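Core protein VP7 (African horsesickness virus, PDB 1AHS) forms, as a homotrimer whose top domain is described here, the surface of the viral core and binds structural protein VP3. Local coordinates at residues E9-G14 against G26-N31; I32-M37 against R115-F120; F61-L66 against T83-D88; G43-L48 against A104-G109; S13-V18 against I68-Q73. One frame throughout, in Å; residues are numbered along the deposited sequence.

Interaction 1. Residues E9-G14 against G26-N31; sequences EVQQSG and GYINSN
An N-terminal loop lies across strand 23-27 and the turn after it, in the beta sandwich of the VP7 top domain: V10 and Q11 meet Y27 and I28. The touching parts of the two segments run 87° apart. Q11 N donates to Y27 O at 3.1 Å. The bond is bent, 141° at the hydrogen, although the donor lies almost in line with the carbonyl. The same oxygen takes a CA-H...O contact from V10 CA at 3.2 Å. I28 provides most of the side-chain packing. Its CA-CB bond points away from the loop, but a chi2 of -40° turns CD1 back. I28 CD1 then lies 3.5 Å from Q11 O and 3.9 Å from S13 CA, while I28 CG2 meets S13 CB at 4.1 Å. A water accepts from Y27 N and donates to E9 O, 3.2 Å from each. A second water lies between Q11 O and I28 O. Outside the contact, Y27 OH binds L48 O. V10 packs on L66 of the second subunit, so the loop also belongs to the trimer interface. Across this contact, main-chain atoms and water make the polar links, and the side chains add mainly apolar packing.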
# COMPACT_ATOMS: atom_id res chain seq x y z
N GLU B 9 -4.23 13.35 5.38
CA GLU B 9 -3.99 12.18 6.19
C GLU B 9 -4.36 10.99 5.35
O GLU B 9 -5.13 11.10 4.41
CB GLU B 9 -4.82 12.22 7.45
CG GLU B 9 -6.29 12.14 7.22
CD GLU B 9 -7.09 12.29 8.52
OE1 GLU B 9 -6.54 12.90 9.47
OE2 GLU B 9 -8.25 11.78 8.59
N VAL B 10 -3.70 9.88 5.63
CA VAL B 10 -3.93 8.62 4.95
C VAL B 10 -4.07 7.56 6.06
O VAL B 10 -4.02 7.88 7.26
CB VAL B 10 -2.77 8.30 3.97
CG1 VAL B 10 -2.75 9.30 2.85
CG2 VAL B 10 -1.44 8.33 4.66
N GLN B 11 -4.37 6.34 5.70
CA GLN B 11 -4.49 5.33 6.71
C GLN B 11 -3.91 4.05 6.20
O GLN B 11 -3.57 3.91 5.02
CB GLN B 11 -5.93 5.19 7.16
CG GLN B 11 -6.95 5.21 6.07
CD GLN B 11 -8.33 5.38 6.65
OE1 GLN B 11 -9.04 4.40 6.88
NE2 GLN B 11 -8.71 6.62 6.92
N GLN B 12 -3.67 3.11 7.11
CA GLN B 12 -3.08 1.86 6.68
C GLN B 12 -4.09 1.17 5.87
O GLN B 12 -5.24 1.06 6.25
CB GLN B 12 -2.71 0.98 7.87
CG GLN B 12 -2.18 -0.38 7.46
CD GLN B 12 -1.98 -1.33 8.61
OE1 GLN B 12 -2.79 -1.40 9.53
NE2 GLN B 12 -0.93 -2.11 8.54
N SER B 13 -3.63 0.62 4.78
CA SER B 13 -4.46 -0.14 3.88
C SER B 13 -4.94 -1.45 4.46
O SER B 13 -4.15 -2.24 4.94
CB SER B 13 -3.68 -0.47 2.62
OG SER B 13 -4.29 -1.55 1.94
N GLY B 14 -6.23 -1.72 4.29
CA GLY B 14 -6.82 -2.95 4.73
C GLY B 14 -7.17 -3.09 6.17
O GLY B 14 -7.51 -4.18 6.59
N GLY B 26 -11.38 6.63 3.15
CA GLY B 26 -10.15 7.34 3.47
C GLY B 26 -9.16 7.09 2.38
O GLY B 26 -9.36 6.22 1.54
N TYR B 27 -8.06 7.83 2.38
CA TYR B 27 -7.10 7.64 1.32
C TYR B 27 -5.96 6.81 1.76
O TYR B 27 -5.62 6.82 2.94
CB TYR B 27 -6.62 9.00 0.87
CG TYR B 27 -7.78 9.84 0.42
CD1 TYR B 27 -8.36 9.63 -0.83
CD2 TYR B 27 -8.31 10.85 1.23
CE1 TYR B 27 -9.42 10.40 -1.26
CE2 TYR B 27 -9.38 11.63 0.81
CZ TYR B 27 -9.93 11.40 -0.44
OH TYR B 27 -10.94 12.19 -0.90
N ILE B 28 -5.40 6.07 0.82
CA ILE B 28 -4.24 5.23 1.08
C ILE B 28 -2.98 5.93 0.55
O ILE B 28 -1.91 5.89 1.16
CB ILE B 28 -4.41 3.88 0.39
CG1 ILE B 28 -5.62 3.15 0.96
CG2 ILE B 28 -3.22 3.03 0.57
CD1 ILE B 28 -5.80 3.27 2.45
N ASN B 29 -3.13 6.61 -0.59
CA ASN B 29 -2.04 7.33 -1.22
C ASN B 29 -2.64 8.17 -2.35
O ASN B 29 -3.84 8.30 -2.42
CB ASN B 29 -0.96 6.35 -1.71
CG ASN B 29 -1.36 5.55 -2.96
OD1 ASN B 29 -2.14 6.00 -3.78
ND2 ASN B 29 -0.75 4.38 -3.13
N SER B 30 -1.81 8.76 -3.20
CA SER B 30 -2.28 9.60 -4.31
C SER B 30 -3.30 9.03 -5.24
O SER B 30 -4.01 9.80 -5.87
CB SER B 30 -1.13 9.98 -5.21
OG SER B 30 -0.33 10.83 -4.47
N ASN B 31 -3.29 7.72 -5.43
CA ASN B 31 -4.21 7.11 -6.37
C ASN B 31 -5.21 6.07 -5.87
O ASN B 31 -6.10 5.63 -6.61
CB ASN B 31 -3.41 6.56 -7.55
CG ASN B 31 -2.94 7.66 -8.48
OD1 ASN B 31 -2.13 8.49 -8.07
ND2 ASN B 31 -3.46 7.71 -9.71
O HOH W 1 -7.87 9.64 5.00
O HOH W 2 -1.26 4.49 3.46

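Interaction 2. Residues I32-M37 against R115-F120; sequences IAEVCM and RSILQF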
# COMPACT_ATOMS: atom_id res chain seq x y z
N ILE B 32 -5.16 5.79 -4.57
CA ILE B 32 -6.00 4.77 -4.00
C ILE B 32 -6.80 5.24 -2.79
O ILE B 32 -6.27 5.89 -1.89
CB ILE B 32 -5.11 3.56 -3.64
CG1 ILE B 32 -4.34 3.12 -4.87
CG2 ILE B 32 -5.93 2.39 -3.16
CD1 ILE B 32 -3.58 1.86 -4.66
N ALA B 33 -8.06 4.85 -2.76
CA ALA B 33 -8.93 5.19 -1.66
C ALA B 33 -9.63 3.86 -1.32
O ALA B 33 -9.71 2.98 -2.18
CB ALA B 33 -9.94 6.23 -2.13
N GLU B 34 -10.12 3.70 -0.11
CA GLU B 34 -10.80 2.47 0.26
C GLU B 34 -12.03 2.81 1.07
O GLU B 34 -12.01 3.77 1.83
CB GLU B 34 -9.90 1.61 1.16
CG GLU B 34 -8.69 0.97 0.49
CD GLU B 34 -7.86 0.08 1.41
OE1 GLU B 34 -8.11 0.00 2.65
OE2 GLU B 34 -6.89 -0.53 0.90
N VAL B 35 -13.12 2.07 0.92
CA VAL B 35 -14.29 2.36 1.76
C VAL B 35 -14.62 1.10 2.56
O VAL B 35 -14.66 -0.01 2.02
CB VAL B 35 -15.47 3.01 0.95
CG1 VAL B 35 -15.42 2.63 -0.48
CG2 VAL B 35 -16.81 2.70 1.53
N CYS B 36 -14.61 1.25 3.87
CA CYS B 36 -14.87 0.17 4.79
C CYS B 36 -16.36 0.08 4.89
O CYS B 36 -16.99 1.08 5.14
CB CYS B 36 -14.28 0.49 6.16
SG CYS B 36 -12.48 0.40 6.25
N MET B 37 -16.93 -1.11 4.76
CA MET B 37 -18.39 -1.24 4.82
C MET B 37 -18.91 -2.32 5.73
O MET B 37 -18.52 -3.48 5.61
CB MET B 37 -18.93 -1.51 3.42
CG MET B 37 -18.58 -0.48 2.40
SD MET B 37 -19.38 -0.82 0.93
CE MET B 37 -20.98 -0.10 1.41
N ARG B 115 -18.44 -7.89 7.10
CA ARG B 115 -17.83 -6.64 6.70
C ARG B 115 -17.01 -6.78 5.44
O ARG B 115 -16.55 -7.87 5.12
CB ARG B 115 -16.97 -6.12 7.83
CG ARG B 115 -17.81 -5.70 9.01
CD ARG B 115 -16.95 -5.49 10.22
NE ARG B 115 -16.48 -6.73 10.83
CZ ARG B 115 -15.78 -6.79 11.96
NH1 ARG B 115 -15.46 -5.68 12.61
NH2 ARG B 115 -15.47 -7.97 12.49
N SER B 116 -16.82 -5.67 4.72
CA SER B 116 -16.02 -5.70 3.50
C SER B 116 -15.26 -4.39 3.32
O SER B 116 -15.65 -3.39 3.91
CB SER B 116 -16.93 -5.89 2.28
OG SER B 116 -17.61 -7.14 2.32
N ILE B 117 -14.14 -4.41 2.58
CA ILE B 117 -13.42 -3.17 2.30
C ILE B 117 -13.28 -3.15 0.79
O ILE B 117 -12.93 -4.17 0.21
CB ILE B 117 -12.02 -3.10 2.90
CG1 ILE B 117 -12.05 -3.08 4.41
CG2 ILE B 117 -11.37 -1.78 2.54
CD1 ILE B 117 -10.68 -2.96 4.97
N LEU B 118 -13.63 -2.03 0.14
CA LEU B 118 -13.48 -1.90 -1.31
C LEU B 118 -12.39 -0.89 -1.58
O LEU B 118 -12.33 0.17 -0.94
CB LEU B 118 -14.75 -1.38 -1.96
CG LEU B 118 -15.90 -2.30 -2.33
CD1 LEU B 118 -16.23 -3.29 -1.25
CD2 LEU B 118 -17.09 -1.43 -2.57
N GLN B 119 -11.57 -1.20 -2.58
CA GLN B 119 -10.47 -0.35 -2.99
C GLN B 119 -10.77 0.27 -4.35
O GLN B 119 -11.26 -0.44 -5.22
CB GLN B 119 -9.22 -1.21 -3.10
CG GLN B 119 -8.07 -0.50 -3.72
CD GLN B 119 -6.83 -1.35 -3.89
OE1 GLN B 119 -6.15 -1.66 -2.91
NE2 GLN B 119 -6.50 -1.69 -5.15
N PHE B 120 -10.45 1.56 -4.55
CA PHE B 120 -10.65 2.25 -5.84
C PHE B 120 -9.29 2.74 -6.22
O PHE B 120 -8.68 3.42 -5.46
CB PHE B 120 -11.54 3.49 -5.69
CG PHE B 120 -12.95 3.17 -5.37
CD1 PHE B 120 -13.84 2.91 -6.38
CD2 PHE B 120 -13.36 3.00 -4.06
CE1 PHE B 120 -15.14 2.50 -6.07
CE2 PHE B 120 -14.66 2.59 -3.74
CZ PHE B 120 -15.54 2.33 -4.74
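V35 CG1 meets the F120 ring at its edge and in its plane, 3.3 Å from F120 CE2. The approach is very short and the V35 chi1 of 27° is not staggered, so this detail is doubtful and may reflect the fit of the model. On the same face M37 SD lies 4.2 Å from L118 CD2. The other face carries E34, C36, I117 and Q119. The E34 chain is extended, and E34 OE1 reaches I117 CG2 at 3.7 Å. C36 SG touches I117 CG1 at 4.0 Å. I32 CG2 rests on Q119 CG at 3.6 Å. Beneath the side chains is a regular antiparallel ladder, with strand axes at 160°. A33-F120, V35-L118 and M37-S116 are its hydrogen-bonded pairs. The shortest of its six bonds is M37 N to S116 O, 2.7 Å. The longest is A33 N to F120 O, 3.1 Å. The two strands are second and third across a five-stranded sheet in the beta sandwich. M37, L118 and F120 face the other sheet and pack on V108. From outside, S13 OG holds E34 OE2 and G14 N holds E34 OE1. N29 and I28 of the third subunit pack on I32 and Q119.

Interaction 3. Residues F61-L66 against T83-D88; sequences FVWRPL and TFVTVD
T83 meets W63 at the edge of the indole and opens the contact. T83 OG1 lies in the ring plane, 3.8 Å from W63 CZ3, and T83 O is 3.5 Å from W63 CH2, also near the plane. T83 OG1 also touches P65 CB at 4.0 Å. F84 CA comes obliquely to the benzene end of the indole. V85 carries the centre of the contact. Its CG2 sits over one indole face, 3.5 Å from the centroid of the W63 five-membered ring and 17° off the ring normal. This is a CH-pi contact. V85 CB lies 3.5 Å from W63 NE1, and the two side chains pass each other in opposite directions. V87 ends the row: V87 CG2 and F61 CZ meet tip to tip at 4.0 Å. The two strands belong to different sheets of the sandwich. Their axes approach to 8.6 Å and run at 157°, so the contact is made mainly by side chains facing across the interior. W63 also packs on F120 and donates from NE1 to V92 O, while V108 of strand 106-110 packs on V85. The CA-CB bond of R64 points away; R64 NH1 forms a salt bridge with E121 OE1, and R64 NE bonds A7 O of the third subunit. Strand 98-100 closes the far end, where V98 and W100 touch both F61 and V87.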
# COMPACT_ATOMS: atom_id res chain seq x y z
N PHE B 61 -11.02 4.74 -13.36
CA PHE B 61 -10.75 3.92 -12.18
C PHE B 61 -11.22 2.47 -12.23
O PHE B 61 -12.00 2.13 -13.09
CB PHE B 61 -11.35 4.57 -10.96
CG PHE B 61 -12.84 4.43 -10.85
CD1 PHE B 61 -13.41 3.26 -10.35
CD2 PHE B 61 -13.67 5.52 -11.11
CE1 PHE B 61 -14.76 3.19 -10.11
CE2 PHE B 61 -15.02 5.46 -10.87
CZ PHE B 61 -15.57 4.29 -10.37
N VAL B 62 -10.69 1.62 -11.35
CA VAL B 62 -11.14 0.22 -11.23
C VAL B 62 -11.40 0.02 -9.78
O VAL B 62 -10.81 0.71 -8.97
CB VAL B 62 -10.09 -0.85 -11.57
CG1 VAL B 62 -9.95 -0.96 -12.97
CG2 VAL B 62 -8.77 -0.52 -11.02
N TRP B 63 -12.31 -0.88 -9.43
CA TRP B 63 -12.54 -1.18 -8.03
C TRP B 63 -12.43 -2.69 -7.83
O TRP B 63 -12.43 -3.47 -8.78
CB TRP B 63 -13.90 -0.68 -7.58
CG TRP B 63 -15.02 -1.46 -8.12
CD1 TRP B 63 -15.61 -1.32 -9.34
CD2 TRP B 63 -15.69 -2.53 -7.47
NE1 TRP B 63 -16.60 -2.24 -9.48
CE2 TRP B 63 -16.68 -3.00 -8.35
CE3 TRP B 63 -15.55 -3.16 -6.21
CZ2 TRP B 63 -17.52 -4.07 -8.02
CZ3 TRP B 63 -16.40 -4.23 -5.88
CH2 TRP B 63 -17.36 -4.67 -6.78
N ARG B 64 -12.18 -3.10 -6.60
CA ARG B 64 -12.15 -4.50 -6.26
C ARG B 64 -12.19 -4.68 -4.77
O ARG B 64 -11.88 -3.76 -4.02
CB ARG B 64 -11.03 -5.30 -6.94
CG ARG B 64 -9.67 -4.79 -6.85
CD ARG B 64 -9.33 -3.96 -8.08
NE ARG B 64 -8.21 -4.47 -8.87
CZ ARG B 64 -7.02 -3.89 -8.92
NH1 ARG B 64 -6.76 -2.80 -8.20
NH2 ARG B 64 -6.10 -4.40 -9.71
N PRO B 65 -12.80 -5.77 -4.32
CA PRO B 65 -12.92 -6.08 -2.91
C PRO B 65 -11.61 -6.63 -2.41
O PRO B 65 -10.78 -7.02 -3.22
CB PRO B 65 -14.01 -7.14 -2.90
CG PRO B 65 -13.77 -7.88 -4.17
CD PRO B 65 -13.51 -6.76 -5.15
N LEU B 66 -11.37 -6.58 -1.10
CA LEU B 66 -10.13 -7.13 -0.60
C LEU B 66 -10.47 -8.51 -0.15
O LEU B 66 -11.32 -8.69 0.72
CB LEU B 66 -9.58 -6.38 0.62
CG LEU B 66 -9.15 -4.92 0.67
CD1 LEU B 66 -7.82 -4.79 1.41
CD2 LEU B 66 -9.08 -4.32 -0.69
N THR B 83 -20.55 -7.82 -3.33
CA THR B 83 -20.32 -6.39 -3.24
C THR B 83 -20.50 -5.84 -4.66
O THR B 83 -20.16 -6.52 -5.64
CB THR B 83 -18.87 -6.12 -2.78
OG1 THR B 83 -17.96 -6.83 -3.62
CG2 THR B 83 -18.67 -6.55 -1.36
N PHE B 84 -21.09 -4.64 -4.80
CA PHE B 84 -21.27 -4.05 -6.15
C PHE B 84 -20.99 -2.55 -6.14
O PHE B 84 -21.00 -1.90 -5.09
CB PHE B 84 -22.66 -4.33 -6.77
CG PHE B 84 -23.81 -3.75 -5.99
CD1 PHE B 84 -24.10 -2.40 -6.06
CD2 PHE B 84 -24.53 -4.54 -5.12
CE1 PHE B 84 -25.10 -1.83 -5.27
CE2 PHE B 84 -25.52 -3.99 -4.33
CZ PHE B 84 -25.80 -2.63 -4.40
N VAL B 85 -20.76 -2.00 -7.32
CA VAL B 85 -20.50 -0.58 -7.49
C VAL B 85 -21.32 -0.17 -8.73
O VAL B 85 -21.31 -0.89 -9.74
CB VAL B 85 -18.96 -0.36 -7.70
CG1 VAL B 85 -18.68 1.03 -8.23
CG2 VAL B 85 -18.23 -0.54 -6.39
N THR B 86 -22.17 0.85 -8.61
CA THR B 86 -22.89 1.31 -9.79
C THR B 86 -22.43 2.73 -10.11
O THR B 86 -22.15 3.52 -9.20
CB THR B 86 -24.43 1.27 -9.62
OG1 THR B 86 -24.86 2.07 -8.52
CG2 THR B 86 -24.88 -0.12 -9.40
N VAL B 87 -22.19 3.01 -11.39
CA VAL B 87 -21.82 4.36 -11.80
C VAL B 87 -22.91 4.86 -12.78
O VAL B 87 -23.07 4.33 -13.89
CB VAL B 87 -20.45 4.44 -12.49
CG1 VAL B 87 -20.16 5.88 -12.86
CG2 VAL B 87 -19.35 3.94 -11.58
N ASP B 88 -23.68 5.85 -12.33
CA ASP B 88 -24.79 6.44 -13.12
C ASP B 88 -25.85 5.37 -13.27
O ASP B 88 -26.45 5.22 -14.33
CB ASP B 88 -24.33 6.87 -14.54
CG ASP B 88 -25.01 8.16 -15.04
OD1 ASP B 88 -25.92 8.70 -14.37
OD2 ASP B 88 -24.58 8.67 -16.10

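Interaction 4. Residues G43-L48 against A104-G109; sequences GQVNAL and APVNVG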
# COMPACT_ATOMS: atom_id res chain seq x y z
N GLY B 43 -23.97 3.05 0.30
CA GLY B 43 -23.66 4.46 0.47
C GLY B 43 -23.20 5.00 -0.86
O GLY B 43 -23.09 4.23 -1.82
N GLN B 44 -23.01 6.32 -0.94
CA GLN B 44 -22.56 7.03 -2.15
C GLN B 44 -21.15 7.51 -1.82
O GLN B 44 -20.89 8.02 -0.74
CB GLN B 44 -23.47 8.21 -2.51
CG GLN B 44 -23.27 8.71 -3.96
CD GLN B 44 -24.11 9.91 -4.29
OE1 GLN B 44 -23.68 11.06 -4.15
NE2 GLN B 44 -25.34 9.66 -4.72
N VAL B 45 -20.29 7.52 -2.81
CA VAL B 45 -18.90 7.77 -2.54
C VAL B 45 -18.29 8.89 -3.39
O VAL B 45 -17.07 9.08 -3.46
CB VAL B 45 -18.27 6.36 -2.70
CG1 VAL B 45 -17.27 6.27 -3.79
CG2 VAL B 45 -17.87 5.80 -1.36
N ASN B 46 -19.17 9.71 -3.96
CA ASN B 46 -18.73 10.83 -4.80
C ASN B 46 -17.72 11.73 -4.09
O ASN B 46 -16.63 11.89 -4.57
CB ASN B 46 -19.93 11.65 -5.26
CG ASN B 46 -20.67 10.99 -6.38
OD1 ASN B 46 -21.40 10.02 -6.17
ND2 ASN B 46 -20.45 11.48 -7.59
N ALA B 47 -18.09 12.27 -2.94
CA ALA B 47 -17.22 13.16 -2.18
C ALA B 47 -15.83 12.63 -1.95
O ALA B 47 -14.89 13.41 -1.80
CB ALA B 47 -17.85 13.46 -0.84
N LEU B 48 -15.71 11.32 -1.93
CA LEU B 48 -14.44 10.66 -1.69
C LEU B 48 -13.60 10.50 -2.94
O LEU B 48 -12.42 10.84 -2.92
CB LEU B 48 -14.74 9.30 -1.04
CG LEU B 48 -13.76 8.40 -0.25
CD1 LEU B 48 -13.37 7.16 -1.03
CD2 LEU B 48 -12.58 9.16 0.26
N ALA B 104 -21.61 12.20 -12.16
CA ALA B 104 -22.55 11.12 -11.94
C ALA B 104 -22.38 10.40 -10.61
O ALA B 104 -21.26 10.33 -10.05
CB ALA B 104 -22.49 10.13 -13.10
N PRO B 105 -23.50 9.86 -10.07
CA PRO B 105 -23.50 9.13 -8.79
C PRO B 105 -22.76 7.78 -8.84
O PRO B 105 -22.93 7.01 -9.79
CB PRO B 105 -24.99 8.96 -8.51
CG PRO B 105 -25.55 8.79 -9.86
CD PRO B 105 -24.85 9.87 -10.65
N VAL B 106 -21.88 7.56 -7.85
CA VAL B 106 -21.15 6.30 -7.71
C VAL B 106 -21.68 5.70 -6.43
O VAL B 106 -21.54 6.31 -5.38
CB VAL B 106 -19.66 6.55 -7.58
CG1 VAL B 106 -18.94 5.27 -7.27
CG2 VAL B 106 -19.14 7.09 -8.88
N ASN B 107 -22.43 4.59 -6.52
CA ASN B 107 -22.99 3.95 -5.32
C ASN B 107 -22.25 2.66 -5.08
O ASN B 107 -21.84 1.93 -5.99
CB ASN B 107 -24.49 3.67 -5.42
CG ASN B 107 -25.30 4.95 -5.60
OD1 ASN B 107 -25.46 5.74 -4.69
ND2 ASN B 107 -25.83 5.13 -6.79
N VAL B 108 -22.16 2.35 -3.82
CA VAL B 108 -21.36 1.23 -3.41
C VAL B 108 -22.27 0.39 -2.51
O VAL B 108 -23.09 0.93 -1.76
CB VAL B 108 -20.13 1.88 -2.72
CG1 VAL B 108 -20.31 2.02 -1.24
CG2 VAL B 108 -18.89 1.28 -3.17
N GLY B 109 -22.23 -0.93 -2.68
CA GLY B 109 -23.08 -1.74 -1.84
C GLY B 109 -22.44 -3.00 -1.33
O GLY B 109 -21.66 -3.64 -2.04
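This is an antiparallel edge pairing extended by the side-chain amide of N46: G43 pairs with V108, and N46 reaches A104 and V106. It lies in the four-stranded sheet of the sandwich, where strand 41-44 is the outermost strand beside 106-110. G43 N donates to V108 O at 3.1 Å, and V108 N donates to G43 O at 2.9 Å. Q44 and N107 form the next, non-hydrogen-bonded pair, with Q44 CG 3.3 Å from V106 O. V45 N then donates to V106 O at 3.1 Å. V45 is also the N-cap residue of helix 46-49, so the strand pairing stops as the helix begins. The side chain of N46 continues the pairing. A chi1 of -78° sets its CG anti to the carbonyl carbon; from there N46 OD1 accepts from V106 N at 3.0 Å. N46 ND2 donates to A104 O at 2.8 Å. A104 O lies in the N46 amide plane, but ND2 stands above the carbonyl plane of A104. V45 CG1 packs on V106 CG1 at 4.0 Å. A104 O also accepts from W100 NE1. Because the N46 amide both accepts and donates, its flip is fixed, and it joins the first turn of the helix to the strand much as a backbone amide would.

Interaction 5. Residues S13-V18 against I68-Q73; sequences SGRYYV and IFCDPQ
G14 O accepts from C70 N and Y16 N donates to C70 O, both at 3.0 Å and nearly straight, at 164° and 167°. This is a single beta bridge between R15 and C70. It ties the N-terminal loop to the short strand 69-70, at the side of the domain where subunits meet. G14 takes the turn before the bridge with a positive phi of 80°. R15 lays its guanidinium over the sulfur of C70. C70 SG stands above one face, offset toward the rim, 3.8 Å from R15 NH2. The guanidinium has further partners: NE bonds Q12 OE1, NH2 bonds G74 O of the second subunit and NH1 bonds S76 OG of the second subunit. Y16 and F69 lie side by side and point the same way, with Y16 CD2 4.1 Å from F69 CE2. Y16 also makes a cation-pi contact with R115. F69 CB is 3.2 Å from G14 O, which lies at the edge of the F69 ring. D71 OD1 accepts from Q73 N at 2.8 Å in an Asx turn, beside P72. The P72 ring closes the contact, with P72 CG 3.6 Å from Y16 O.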
# COMPACT_ATOMS: atom_id res chain seq x y z
N SER B 13 -3.63 0.62 4.78
CA SER B 13 -4.46 -0.14 3.88
C SER B 13 -4.94 -1.45 4.46
O SER B 13 -4.15 -2.24 4.94
CB SER B 13 -3.68 -0.47 2.62
OG SER B 13 -4.29 -1.55 1.94
N GLY B 14 -6.23 -1.72 4.29
CA GLY B 14 -6.82 -2.95 4.73
C GLY B 14 -7.17 -3.09 6.17
O GLY B 14 -7.51 -4.18 6.59
N ARG B 15 -7.09 -2.02 6.94
CA ARG B 15 -7.46 -2.10 8.34
C ARG B 15 -8.86 -1.52 8.55
O ARG B 15 -9.08 -0.33 8.35
CB ARG B 15 -6.44 -1.36 9.21
CG ARG B 15 -6.79 -1.40 10.72
CD ARG B 15 -5.60 -1.03 11.59
NE ARG B 15 -4.65 -2.12 11.65
CZ ARG B 15 -4.64 -3.03 12.62
NH1 ARG B 15 -5.54 -2.96 13.60
NH2 ARG B 15 -3.73 -4.00 12.61
N TYR B 16 -9.81 -2.34 8.97
CA TYR B 16 -11.15 -1.84 9.13
C TYR B 16 -11.28 -0.71 10.13
O TYR B 16 -10.81 -0.80 11.26
CB TYR B 16 -12.07 -3.01 9.45
CG TYR B 16 -13.54 -2.70 9.35
CD1 TYR B 16 -14.23 -2.24 10.46
CD2 TYR B 16 -14.26 -2.92 8.16
CE1 TYR B 16 -15.58 -2.00 10.42
CE2 TYR B 16 -15.64 -2.68 8.11
CZ TYR B 16 -16.29 -2.22 9.26
OH TYR B 16 -17.64 -2.03 9.30
N TYR B 17 -11.89 0.39 9.70
CA TYR B 17 -12.09 1.54 10.55
C TYR B 17 -13.35 2.32 10.14
O TYR B 17 -13.36 3.04 9.14
CB TYR B 17 -10.90 2.45 10.50
CG TYR B 17 -11.02 3.64 11.41
CD1 TYR B 17 -11.12 3.48 12.77
CD2 TYR B 17 -11.03 4.94 10.90
CE1 TYR B 17 -11.22 4.58 13.63
CE2 TYR B 17 -11.13 6.04 11.74
CZ TYR B 17 -11.23 5.85 13.11
OH TYR B 17 -11.36 6.92 13.97
N VAL B 18 -14.39 2.14 10.93
CA VAL B 18 -15.72 2.77 10.78
C VAL B 18 -16.20 3.09 12.22
O VAL B 18 -16.97 2.34 12.81
CB VAL B 18 -16.70 1.77 10.15
CG1 VAL B 18 -18.07 2.35 10.12
CG2 VAL B 18 -16.27 1.38 8.78
N ILE B 68 -8.59 -10.52 1.63
CA ILE B 68 -8.31 -10.59 3.07
C ILE B 68 -7.91 -9.19 3.59
O ILE B 68 -7.27 -8.40 2.88
CB ILE B 68 -7.23 -11.68 3.54
CG1 ILE B 68 -5.91 -11.37 2.97
CG2 ILE B 68 -7.57 -13.12 3.18
CD1 ILE B 68 -5.10 -10.76 4.00
N PHE B 69 -8.35 -8.86 4.81
CA PHE B 69 -8.02 -7.61 5.43
C PHE B 69 -8.09 -7.87 6.94
O PHE B 69 -8.15 -9.02 7.32
CB PHE B 69 -8.98 -6.50 4.94
CG PHE B 69 -10.41 -6.67 5.35
CD1 PHE B 69 -11.29 -7.36 4.55
CD2 PHE B 69 -10.89 -6.10 6.51
CE1 PHE B 69 -12.63 -7.47 4.90
CE2 PHE B 69 -12.21 -6.20 6.86
CZ PHE B 69 -13.07 -6.89 6.05
N CYS B 70 -8.09 -6.88 7.82
CA CYS B 70 -8.15 -7.18 9.26
C CYS B 70 -9.14 -6.34 10.05
O CYS B 70 -9.62 -5.30 9.59
CB CYS B 70 -6.77 -7.06 9.90
SG CYS B 70 -6.09 -5.45 9.97
N ASP B 71 -9.53 -6.84 11.21
CA ASP B 71 -10.42 -6.10 12.08
C ASP B 71 -9.57 -5.16 12.93
O ASP B 71 -8.36 -5.13 12.79
CB ASP B 71 -11.36 -7.03 12.91
CG ASP B 71 -10.65 -7.85 13.98
OD1 ASP B 71 -9.47 -7.62 14.31
OD2 ASP B 71 -11.32 -8.75 14.54
N PRO B 72 -10.18 -4.36 13.80
CA PRO B 72 -9.39 -3.46 14.61
C PRO B 72 -8.40 -4.07 15.56
O PRO B 72 -7.54 -3.36 16.07
CB PRO B 72 -10.44 -2.69 15.34
CG PRO B 72 -11.50 -2.59 14.32
CD PRO B 72 -11.60 -4.02 13.91
N GLN B 73 -8.48 -5.39 15.75
CA GLN B 73 -7.58 -6.14 16.63
C GLN B 73 -6.41 -6.83 15.95
O GLN B 73 -5.58 -7.45 16.64
CB GLN B 73 -8.33 -7.20 17.43
CG GLN B 73 -8.90 -6.73 18.75
CD GLN B 73 -10.24 -6.06 18.57
OE1 GLN B 73 -10.53 -5.04 19.22
NE2 GLN B 73 -11.07 -6.63 17.68

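In the fold
From the N terminus, interaction 1 closes first, a short loop from 9-14 to 26-31. Interaction 5 starts from the same loop, sharing S13 and G14, and runs on to 68-73. Interaction 2 opens after interaction 1 has closed and spans most of the chain, from 32-37 to 115-120. It encloses interaction 4, which in turn encloses interaction 3. Interaction 5 crosses all three. Interaction 2 joins strands within the five-stranded sheet, and interaction 4 joins strands within the four-stranded one. Interaction 3 bridges the two sheets. Interaction 1 ties the N-terminal loop to the edge of the five-stranded sheet, interaction 5 to the small two-stranded sheet at 69-70. Interactions 4 and 5 lie far apart, their nearest atoms about 11 Å from each other.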